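Local coordinates for bromodomain protein, putative (Plasmodium falciparum 3D7, PDB 4PY6) that probably binds acetylated lysines, as on histone tails, through this bromodomain, which is one part of a much longer protein, at residues 19-22 and 23-26; 33-36 and 37-40; 94-97 and 98-102; 123-126 and 127-131. All blocks are in the same frame, centred on the assembly; numbering follows the deposited sequence.

Contact 1 (19-22 and 23-26); sequences LLKQ and WEKI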
loop_
_atom_site.group_PDB
_atom_site.type_symbol
_atom_site.label_atom_id
_atom_site.label_comp_id
_atom_site.label_asym_id
_atom_site.label_seq_id
_atom_site.Cartn_x
_atom_site.Cartn_y
_atom_site.Cartn_z
ATOM N N LEU A 19 -2.582 0.718 -30.769
ATOM C CA LEU A 19 -3.781 0.445 -29.982
ATOM C C LEU A 19 -3.515 -0.637 -28.944
ATOM O O LEU A 19 -3.168 -1.768 -29.294
ATOM C CB LEU A 19 -4.976 0.074 -30.883
ATOM C CG LEU A 19 -5.515 1.184 -31.790
ATOM C CD1 LEU A 19 -6.201 0.601 -33.004
ATOM C CD2 LEU A 19 -6.456 2.115 -31.035
ATOM N N LEU A 20 -3.639 -0.265 -27.660
ATOM C CA LEU A 20 -3.432 -1.166 -26.530
ATOM C C LEU A 20 -4.577 -2.163 -26.435
ATOM O O LEU A 20 -5.732 -1.800 -26.676
ATOM C CB LEU A 20 -3.344 -0.364 -25.221
ATOM C CG LEU A 20 -1.949 -0.072 -24.680
ATOM C CD1 LEU A 20 -1.360 1.176 -25.320
ATOM C CD2 LEU A 20 -1.989 0.118 -23.180
ATOM N N LYS A 21 -4.259 -3.417 -26.069
ATOM C CA LYS A 21 -5.252 -4.478 -25.871
ATOM C C LYS A 21 -6.003 -4.159 -24.576
ATOM O O LYS A 21 -5.465 -3.439 -23.729
ATOM C CB LYS A 21 -4.570 -5.854 -25.773
ATOM C CG LYS A 21 -3.857 -6.293 -27.049
ATOM C CD LYS A 21 -2.695 -7.224 -26.741
ATOM C CE LYS A 21 -1.961 -7.668 -27.980
ATOM N NZ LYS A 21 -0.825 -8.571 -27.650
ATOM N N GLN A 22 -7.243 -4.665 -24.425
ATOM C CA GLN A 22 -8.047 -4.400 -23.227
ATOM C C GLN A 22 -7.351 -4.811 -21.926
ATOM O O GLN A 22 -7.412 -4.043 -20.967
ATOM C CB GLN A 22 -9.475 -4.963 -23.346
ATOM C CG GLN A 22 -10.470 -4.407 -22.308
ATOM C CD GLN A 22 -10.693 -2.905 -22.352
ATOM O OE1 GLN A 22 -10.644 -2.255 -23.404
ATOM N NE2 GLN A 22 -10.984 -2.325 -21.199
ATOM N N TRP A 23 -6.637 -5.964 -21.910
ATOM C CA TRP A 23 -5.898 -6.410 -20.720
ATOM C C TRP A 23 -4.743 -5.465 -20.376
ATOM O O TRP A 23 -4.487 -5.242 -19.195
ATOM C CB TRP A 23 -5.444 -7.882 -20.808
ATOM C CG TRP A 23 -4.427 -8.187 -21.869
ATOM C CD1 TRP A 23 -4.672 -8.688 -23.113
ATOM C CD2 TRP A 23 -2.999 -8.093 -21.749
ATOM N NE1 TRP A 23 -3.489 -8.878 -23.789
ATOM C CE2 TRP A 23 -2.446 -8.516 -22.977
ATOM C CE3 TRP A 23 -2.130 -7.669 -20.729
ATOM C CZ2 TRP A 23 -1.065 -8.528 -23.213
ATOM C CZ3 TRP A 23 -0.764 -7.672 -20.967
ATOM C CH2 TRP A 23 -0.244 -8.107 -22.192
ATOM N N GLU A 24 -4.083 -4.882 -21.406
ATOM C CA GLU A 24 -2.989 -3.913 -21.256
ATOM C C GLU A 24 -3.510 -2.597 -20.655
ATOM O O GLU A 24 -2.794 -1.955 -19.883
ATOM C CB GLU A 24 -2.303 -3.632 -22.605
ATOM C CG GLU A 24 -1.533 -4.803 -23.190
ATOM C CD GLU A 24 -0.894 -4.555 -24.544
ATOM O OE1 GLU A 24 -1.620 -4.165 -25.487
ATOM O OE2 GLU A 24 0.330 -4.787 -24.674
ATOM N N LYS A 25 -4.750 -2.199 -21.019
ATOM C CA LYS A 25 -5.425 -0.990 -20.533
ATOM C C LYS A 25 -5.784 -1.097 -19.045
ATOM O O LYS A 25 -5.715 -0.092 -18.333
ATOM C CB LYS A 25 -6.687 -0.698 -21.361
ATOM C CG LYS A 25 -6.411 -0.039 -22.704
ATOM C CD LYS A 25 -7.688 0.139 -23.509
ATOM C CE LYS A 25 -7.430 0.792 -24.843
ATOM N NZ LYS A 25 -8.657 0.834 -25.680
ATOM N N ILE A 26 -6.183 -2.310 -18.585
ATOM C CA ILE A 26 -6.536 -2.593 -17.186
ATOM C C ILE A 26 -5.280 -2.463 -16.307
ATOM O O ILE A 26 -5.349 -1.856 -15.240
ATOM C CB ILE A 26 -7.262 -3.969 -17.012
ATOM C CG1 ILE A 26 -8.560 -4.034 -17.851
ATOM C CG2 ILE A 26 -7.565 -4.267 -15.526
ATOM C CD1 ILE A 26 -8.992 -5.452 -18.283
HETATM O O HOH W 1 -9.451 -1.850 -25.793
#
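E24 folds back on K21 at the N-terminus of helix 22-32, the first helix of the bromodomain bundle. K21 is the N-cap and E24 stands three positions on, giving one half of a capping box: the N3 glutamate accepts the N-cap N-H. E24 CB starts 3.4 Å from K21 O and 3.8 Å from L20 CD2. CG lies over one face of the W23 indole, 3.5 Å above the ring plane and toward its rim. With CG beside its own backbone N (chi1 -68°) and the chain extended beyond it, the carboxylate swings round to the start of the helix. CD comes near the K21 CD methylene, and OE2 lies 5.0 Å from K21 NZ, not in contact. OE1 takes the K21 N-H through its anti lone pair, at 2.8 Å from K21 N and almost straight (173°). R18 NH2 forms a salt bridge to the same oxygen, so two donors grip OE1. The K21 chain runs alongside the indole, its CD 3.5 Å from W23 NE1, while F140 meets the ring edge-to-face. On the outer side, one water donates to Q22 OE1 at 2.7 Å and accepts from K25 NZ at 2.8 Å.

Contact 2 (33-36 and 37-40); sequences KLLK and NDNN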
loop_
_atom_site.group_PDB
_atom_site.type_symbol
_atom_site.label_atom_id
_atom_site.label_comp_id
_atom_site.label_asym_id
_atom_site.label_seq_id
_atom_site.Cartn_x
_atom_site.Cartn_y
_atom_site.Cartn_z
ATOM N N LYS A 33 -1.434 2.984 -12.711
ATOM C CA LYS A 33 -1.829 4.390 -12.509
ATOM C C LYS A 33 -1.966 4.773 -11.031
ATOM O O LYS A 33 -1.582 5.881 -10.651
ATOM C CB LYS A 33 -3.134 4.706 -13.263
ATOM C CG LYS A 33 -3.369 6.193 -13.520
ATOM C CD LYS A 33 -4.744 6.639 -13.031
ATOM C CE LYS A 33 -5.726 6.884 -14.154
ATOM N NZ LYS A 33 -5.490 8.189 -14.826
ATOM N N LEU A 34 -2.503 3.853 -10.209
ATOM C CA LEU A 34 -2.709 4.068 -8.776
ATOM C C LEU A 34 -1.433 3.863 -7.942
ATOM O O LEU A 34 -1.408 4.253 -6.772
ATOM C CB LEU A 34 -3.870 3.197 -8.245
ATOM C CG LEU A 34 -5.248 3.366 -8.913
ATOM C CD1 LEU A 34 -6.238 2.367 -8.362
ATOM C CD2 LEU A 34 -5.803 4.777 -8.731
ATOM N N LEU A 35 -0.378 3.278 -8.544
ATOM C CA LEU A 35 0.903 3.014 -7.880
ATOM C C LEU A 35 2.031 3.952 -8.312
ATOM O O LEU A 35 2.824 4.358 -7.462
ATOM C CB LEU A 35 1.340 1.555 -8.093
ATOM C CG LEU A 35 0.635 0.496 -7.252
ATOM C CD1 LEU A 35 0.532 -0.799 -8.013
ATOM C CD2 LEU A 35 1.360 0.265 -5.936
ATOM N N LYS A 36 2.121 4.269 -9.625
ATOM C CA LYS A 36 3.169 5.108 -10.225
ATOM C C LYS A 36 3.286 6.554 -9.710
ATOM O O LYS A 36 4.341 7.165 -9.893
ATOM C CB LYS A 36 3.145 5.046 -11.769
ATOM C CG LYS A 36 1.989 5.798 -12.426
ATOM C CD LYS A 36 2.196 5.954 -13.924
ATOM C CE LYS A 36 1.183 6.889 -14.534
ATOM N NZ LYS A 36 1.433 7.106 -15.983
ATOM N N ASN A 37 2.229 7.097 -9.078
ATOM C CA ASN A 37 2.247 8.464 -8.548
ATOM C C ASN A 37 1.780 8.585 -7.082
ATOM O O ASN A 37 1.411 9.679 -6.640
ATOM C CB ASN A 37 1.485 9.419 -9.477
ATOM C CG ASN A 37 2.229 9.740 -10.749
ATOM O OD1 ASN A 37 3.236 10.461 -10.749
ATOM N ND2 ASN A 37 1.736 9.229 -11.866
ATOM N N ASP A 38 1.838 7.474 -6.319
ATOM C CA ASP A 38 1.446 7.466 -4.908
ATOM C C ASP A 38 2.532 8.035 -3.976
ATOM O O ASP A 38 3.596 8.444 -4.451
ATOM C CB ASP A 38 0.924 6.076 -4.462
ATOM C CG ASP A 38 1.902 4.909 -4.410
ATOM O OD1 ASP A 38 3.123 5.141 -4.541
ATOM O OD2 ASP A 38 1.446 3.766 -4.209
ATOM N N ASN A 39 2.265 8.060 -2.656
ATOM C CA ASN A 39 3.181 8.582 -1.636
ATOM C C ASN A 39 4.483 7.772 -1.487
ATOM O O ASN A 39 5.448 8.282 -0.917
ATOM C CB ASN A 39 2.462 8.729 -0.285
ATOM C CG ASN A 39 1.196 9.558 -0.320
ATOM O OD1 ASN A 39 1.042 10.496 -1.113
ATOM N ND2 ASN A 39 0.265 9.246 0.566
ATOM N N ASN A 40 4.509 6.530 -2.009
ATOM C CA ASN A 40 5.668 5.633 -1.952
ATOM C C ASN A 40 6.317 5.388 -3.334
ATOM O O ASN A 40 7.207 4.541 -3.449
ATOM C CB ASN A 40 5.266 4.299 -1.300
ATOM C CG ASN A 40 4.883 4.399 0.156
ATOM O OD1 ASN A 40 5.640 4.899 0.996
ATOM N ND2 ASN A 40 3.718 3.870 0.498
HETATM O O HOH W 2 -0.912 7.133 -8.323
#
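L35 and D38 bracket a type I beta turn in the ZA loop of the bromodomain, between helices 22-32 and 56-65. The turn bond itself, D38 N to L35 O, is straight but long at 3.5 Å and weak. Their side chains lie alongside each other, L35 CD2 coming 3.9 Å from D38 OD2. D38 CG sits between its backbone N and carbonyl carbon (chi1 67°), which folds the carboxylate over the turn and brings OD1 to 3.0 Å from L35 O, a meeting of two acceptors. OD1 also accepts N40 N at 3.2 Å, the donor standing above the carboxylate plane, and this closes an Asx turn. At the turn's corner, the extended K36 chain runs beside the N37 amide, with CG 3.5 Å from N37 ND2. One water links K33 O to N37 N, weakly at the second. Further out, K124 NZ makes a salt bridge to D38 OD2 and a hydrogen bond to L34 O, and N39 ND2 is hydrogen-bonded to N40 OD1 of the second subunit. The lysine probably offsets the carboxylate's repulsion from the L35 carbonyl and favours its ionised form, so K124 of helix 112-138 is likely to fix the loop.

Contact 3 (94-97 and 98-102); sequences MKLI and YKNCI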
loop_
_atom_site.group_PDB
_atom_site.type_symbol
_atom_site.label_atom_id
_atom_site.label_comp_id
_atom_site.label_asym_id
_atom_site.label_seq_id
_atom_site.Cartn_x
_atom_site.Cartn_y
_atom_site.Cartn_z
ATOM N N MET A 94 6.651 -5.723 -12.067
ATOM C CA MET A 94 6.189 -4.875 -10.965
ATOM C C MET A 94 6.742 -5.397 -9.642
ATOM O O MET A 94 7.250 -4.604 -8.851
ATOM C CB MET A 94 4.656 -4.792 -10.923
ATOM C CG MET A 94 4.045 -3.983 -12.054
ATOM S SD MET A 94 4.212 -2.193 -11.869
ATOM C CE MET A 94 2.838 -1.848 -10.819
ATOM N N LYS A 95 6.707 -6.737 -9.436
ATOM C CA LYS A 95 7.238 -7.412 -8.245
ATOM C C LYS A 95 8.758 -7.254 -8.144
ATOM O O LYS A 95 9.290 -7.154 -7.037
ATOM C CB LYS A 95 6.866 -8.908 -8.244
ATOM C CG LYS A 95 5.405 -9.216 -7.877
ATOM C CD LYS A 95 5.092 -9.116 -6.377
ATOM C CE LYS A 95 5.451 -10.353 -5.586
ATOM N NZ LYS A 95 5.059 -10.224 -4.156
ATOM N N LEU A 96 9.444 -7.220 -9.305
ATOM C CA LEU A 96 10.892 -7.065 -9.432
ATOM C C LEU A 96 11.387 -5.735 -8.855
ATOM O O LEU A 96 12.445 -5.722 -8.229
ATOM C CB LEU A 96 11.300 -7.225 -10.907
ATOM C CG LEU A 96 12.777 -7.396 -11.258
ATOM C CD1 LEU A 96 13.380 -8.628 -10.591
ATOM C CD2 LEU A 96 12.951 -7.500 -12.761
ATOM N N ILE A 97 10.616 -4.636 -9.036
ATOM C CA ILE A 97 10.931 -3.298 -8.511
ATOM C C ILE A 97 11.157 -3.368 -6.991
ATOM O O ILE A 97 12.201 -2.932 -6.496
ATOM C CB ILE A 97 9.802 -2.267 -8.841
ATOM C CG1 ILE A 97 9.593 -2.080 -10.355
ATOM C CG2 ILE A 97 10.046 -0.923 -8.140
ATOM C CD1 ILE A 97 8.325 -1.278 -10.718
ATOM N N TYR A 98 10.169 -3.917 -6.267
ATOM C CA TYR A 98 10.181 -4.029 -4.813
ATOM C C TYR A 98 11.174 -5.067 -4.307
ATOM O O TYR A 98 11.817 -4.826 -3.285
ATOM C CB TYR A 98 8.759 -4.256 -4.260
ATOM C CG TYR A 98 7.681 -3.489 -5.004
ATOM C CD1 TYR A 98 7.717 -2.100 -5.091
ATOM C CD2 TYR A 98 6.634 -4.155 -5.631
ATOM C CE1 TYR A 98 6.754 -1.395 -5.811
ATOM C CE2 TYR A 98 5.639 -3.458 -6.313
ATOM C CZ TYR A 98 5.705 -2.077 -6.405
ATOM O OH TYR A 98 4.733 -1.386 -7.089
ATOM N N LYS A 99 11.332 -6.193 -5.033
ATOM C CA LYS A 99 12.278 -7.260 -4.687
ATOM C C LYS A 99 13.741 -6.797 -4.806
ATOM O O LYS A 99 14.573 -7.216 -3.998
ATOM C CB LYS A 99 12.035 -8.512 -5.542
ATOM C CG LYS A 99 10.883 -9.376 -5.056
ATOM C CD LYS A 99 10.728 -10.623 -5.909
ATOM C CE LYS A 99 9.567 -11.470 -5.455
ATOM N NZ LYS A 99 9.503 -12.757 -6.198
ATOM N N ASN A 100 14.045 -5.930 -5.800
ATOM C CA ASN A 100 15.390 -5.379 -6.019
ATOM C C ASN A 100 15.798 -4.436 -4.895
ATOM O O ASN A 100 16.972 -4.400 -4.528
ATOM C CB ASN A 100 15.477 -4.638 -7.360
ATOM C CG ASN A 100 15.607 -5.519 -8.577
ATOM O OD1 ASN A 100 15.971 -6.698 -8.503
ATOM N ND2 ASN A 100 15.330 -4.948 -9.737
ATOM N N CYS A 101 14.832 -3.671 -4.360
ATOM C CA CYS A 101 15.040 -2.709 -3.279
ATOM C C CYS A 101 15.389 -3.387 -1.950
ATOM O O CYS A 101 16.280 -2.912 -1.248
ATOM C CB CYS A 101 13.834 -1.786 -3.140
ATOM S SG CYS A 101 14.053 -0.460 -1.929
ATOM N N ILE A 102 14.695 -4.488 -1.615
ATOM C CA ILE A 102 14.913 -5.246 -0.378
ATOM C C ILE A 102 16.246 -6.010 -0.425
ATOM O O ILE A 102 16.969 -6.033 0.574
ATOM C CB ILE A 102 13.685 -6.159 -0.039
ATOM C CG1 ILE A 102 12.330 -5.381 -0.040
ATOM C CG2 ILE A 102 13.879 -6.978 1.252
ATOM C CD1 ILE A 102 12.200 -4.126 0.908
#
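L96 O accepts N100 N at 2.9 Å, the shortest hydrogen bond between the two adjoining turns of helix 87-104, with the donor tilted 26° from the carbonyl plane. The N100 side chain curls over the same oxygen: CG beside its own backbone N brings that carbon to 3.2 Å from L96 O. The amide's real partner is K68 O, which takes a hydrogen bond from ND2, while OD1 rests 3.8 Å from L96 CD1. One residue earlier, K99 N bonds to K95 O at 3.0 Å, in the carbonyl plane, and the aliphatic part of K99 passes over that carbonyl. K95 and K99 direct their like charges to the same flank, though K95 NZ forms a salt bridge with D122. The next helical bond, C101 N to I97 O, is weak. Y98 lies back along the helix, its chi1 of -37° well short of the usual value near -60°, so that CE2 comes 3.2 Å from M94 O, approached obliquely. I97 CB covers part of one ring face, and I97 CG2 reaches 4.0 Å from Y98 CD1, the two side chains pointing the same way. Y98 OH is fixed by a hydrogen bond to Y72 OH, which ties this helix to helix 72-81. M94 and I97 pack on I75 of that helix as well. At the far end the side chain of C101 approaches the bound ligand R78, and C101 O holds N105 ND2; N105 itself lines the ligand pocket, consistent with the asparagine that anchors acetyl-lysine in the bromodomain site.

Contact 4 (123-126 and 127-131); sequences MKFE and FLWNK
Four successive i to i+4 bonds join M123-E126 to F127-N130, the tightest being W129 N to F125 O at 2.8 Å, as in a regular alpha-helix. This is the middle of helix 112-138, the last helix of the bromodomain bundle. F125 and W129, one turn apart, face the interior: W129 CB lies over one face of the phenyl ring, and F125 CZ reaches 4.2 Å from W129 CE3. The two rings meet obliquely, their planes 38° apart. Both side chains have CG anti to the backbone N, and both pack on F90 of helix 87-104. L128 folds the other way, beside its own N, which lays CG 3.5 Å from K124 O and leaves CD1 near the K124 aliphatic chain. F127 turns outward; its CB is 3.5 Å from K124 O, which lies at the ring's edge near its plane, and the ring packs on M123 of the second subunit. K124 NZ also bonds S120 OG of that subunit, so this surface is part of the dimer contact. E126 is bent at chi2, and its OE2 accepts a hydrogen bond from Y91 OH. N130 CB sits 3.3 Å from E126 O, whose helical donor, N130 N at 3.1 Å, stands 37° out of the carbonyl plane.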
loop_
_atom_site.group_PDB
_atom_site.type_symbol
_atom_site.label_atom_id
_atom_site.label_comp_id
_atom_site.label_asym_id
_atom_site.label_seq_id
_atom_site.Cartn_x
_atom_site.Cartn_y
_atom_site.Cartn_z
ATOM N N MET A 123 2.547 -4.739 -1.218
ATOM C CA MET A 123 1.279 -5.127 -0.597
ATOM C C MET A 123 0.114 -4.452 -1.317
ATOM O O MET A 123 -0.889 -5.112 -1.587
ATOM C CB MET A 123 1.278 -4.797 0.906
ATOM C CG MET A 123 2.347 -5.540 1.679
ATOM S SD MET A 123 2.221 -5.342 3.464
ATOM C CE MET A 123 3.629 -6.295 3.984
ATOM N N LYS A 124 0.272 -3.155 -1.675
ATOM C CA LYS A 124 -0.723 -2.369 -2.413
ATOM C C LYS A 124 -0.914 -2.944 -3.826
ATOM O O LYS A 124 -2.056 -3.054 -4.278
ATOM C CB LYS A 124 -0.324 -0.881 -2.460
ATOM C CG LYS A 124 -1.409 0.033 -3.020
ATOM C CD LYS A 124 -0.946 1.470 -3.178
ATOM C CE LYS A 124 -1.952 2.277 -3.959
ATOM N NZ LYS A 124 -1.581 3.712 -4.028
ATOM N N PHE A 125 0.199 -3.324 -4.509
ATOM C CA PHE A 125 0.180 -3.922 -5.849
ATOM C C PHE A 125 -0.528 -5.277 -5.835
ATOM O O PHE A 125 -1.329 -5.549 -6.731
ATOM C CB PHE A 125 1.604 -4.050 -6.446
ATOM C CG PHE A 125 1.696 -4.965 -7.649
ATOM C CD1 PHE A 125 1.152 -4.590 -8.873
ATOM C CD2 PHE A 125 2.291 -6.218 -7.548
ATOM C CE1 PHE A 125 1.200 -5.452 -9.973
ATOM C CE2 PHE A 125 2.344 -7.077 -8.649
ATOM C CZ PHE A 125 1.793 -6.689 -9.854
ATOM N N GLU A 126 -0.224 -6.122 -4.822
ATOM C CA GLU A 126 -0.822 -7.449 -4.649
ATOM C C GLU A 126 -2.332 -7.373 -4.452
ATOM O O GLU A 126 -3.043 -8.259 -4.926
ATOM C CB GLU A 126 -0.159 -8.215 -3.497
ATOM C CG GLU A 126 1.137 -8.918 -3.878
ATOM C CD GLU A 126 1.037 -10.090 -4.838
ATOM O OE1 GLU A 126 -0.001 -10.793 -4.837
ATOM O OE2 GLU A 126 2.023 -10.330 -5.571
ATOM N N PHE A 127 -2.821 -6.310 -3.775
ATOM C CA PHE A 127 -4.253 -6.071 -3.569
ATOM C C PHE A 127 -4.893 -5.733 -4.914
ATOM O O PHE A 127 -5.918 -6.315 -5.260
ATOM C CB PHE A 127 -4.492 -4.937 -2.547
ATOM C CG PHE A 127 -5.921 -4.442 -2.468
ATOM C CD1 PHE A 127 -6.353 -3.380 -3.258
ATOM C CD2 PHE A 127 -6.837 -5.042 -1.614
ATOM C CE1 PHE A 127 -7.677 -2.933 -3.197
ATOM C CE2 PHE A 127 -8.160 -4.591 -1.551
ATOM C CZ PHE A 127 -8.569 -3.536 -2.338
ATOM N N LEU A 128 -4.280 -4.788 -5.658
ATOM C CA LEU A 128 -4.741 -4.325 -6.968
ATOM C C LEU A 128 -4.715 -5.426 -8.022
ATOM O O LEU A 128 -5.587 -5.453 -8.890
ATOM C CB LEU A 128 -3.945 -3.093 -7.437
ATOM C CG LEU A 128 -4.225 -1.783 -6.688
ATOM C CD1 LEU A 128 -3.110 -0.784 -6.908
ATOM C CD2 LEU A 128 -5.570 -1.182 -7.087
ATOM N N TRP A 129 -3.733 -6.347 -7.930
ATOM C CA TRP A 129 -3.618 -7.489 -8.838
ATOM C C TRP A 129 -4.713 -8.509 -8.526
ATOM O O TRP A 129 -5.316 -9.039 -9.454
ATOM C CB TRP A 129 -2.224 -8.133 -8.760
ATOM C CG TRP A 129 -2.049 -9.301 -9.688
ATOM C CD1 TRP A 129 -2.178 -10.622 -9.376
ATOM C CD2 TRP A 129 -1.753 -9.245 -11.089
ATOM N NE1 TRP A 129 -1.970 -11.394 -10.494
ATOM C CE2 TRP A 129 -1.703 -10.576 -11.560
ATOM C CE3 TRP A 129 -1.509 -8.198 -11.995
ATOM C CZ2 TRP A 129 -1.419 -10.891 -12.896
ATOM C CZ3 TRP A 129 -1.225 -8.511 -13.317
ATOM C CH2 TRP A 129 -1.190 -9.842 -13.757
ATOM N N ASN A 130 -4.978 -8.766 -7.230
ATOM C CA ASN A 130 -6.006 -9.705 -6.768
ATOM C C ASN A 130 -7.419 -9.216 -7.102
ATOM O O ASN A 130 -8.272 -10.021 -7.480
ATOM C CB ASN A 130 -5.867 -9.956 -5.266
ATOM C CG ASN A 130 -5.686 -11.410 -4.902
ATOM O OD1 ASN A 130 -6.608 -12.071 -4.410
ATOM N ND2 ASN A 130 -4.484 -11.936 -5.117
ATOM N N LYS A 131 -7.654 -7.898 -6.970
ATOM C CA LYS A 131 -8.925 -7.228 -7.253
ATOM C C LYS A 131 -9.258 -7.279 -8.756
ATOM O O LYS A 131 -10.425 -7.439 -9.115
ATOM C CB LYS A 131 -8.852 -5.766 -6.765
ATOM C CG LYS A 131 -10.143 -4.963 -6.886
ATOM C CD LYS A 131 -9.872 -3.471 -6.747
ATOM C CE LYS A 131 -11.016 -2.616 -7.242
ATOM N NZ LYS A 131 -12.168 -2.616 -6.302
#

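The contacts follow in series, from the start of helix 22-32 (contact 1) through the next loop (contact 2) to helices 87-104 (contact 3) and 112-138 (contact 4). Contact 1 stands apart, its nearest atoms about 7 Å from contacts 2 and 4, and lies across the chain's centre from contact 3, centres about 24 Å apart. Contacts 2, 3 and 4 touch one another, centres about 13 to 15 Å apart: L35 packs against M94 and F125, and M94 against F125. K124 of contact 4 also holds D38 and L34 of contact 2, so the loop is anchored on helices 87-104 and 112-138, among others. Contact 3 approaches ligand R78; contacts 2 and 4 reach the second subunit.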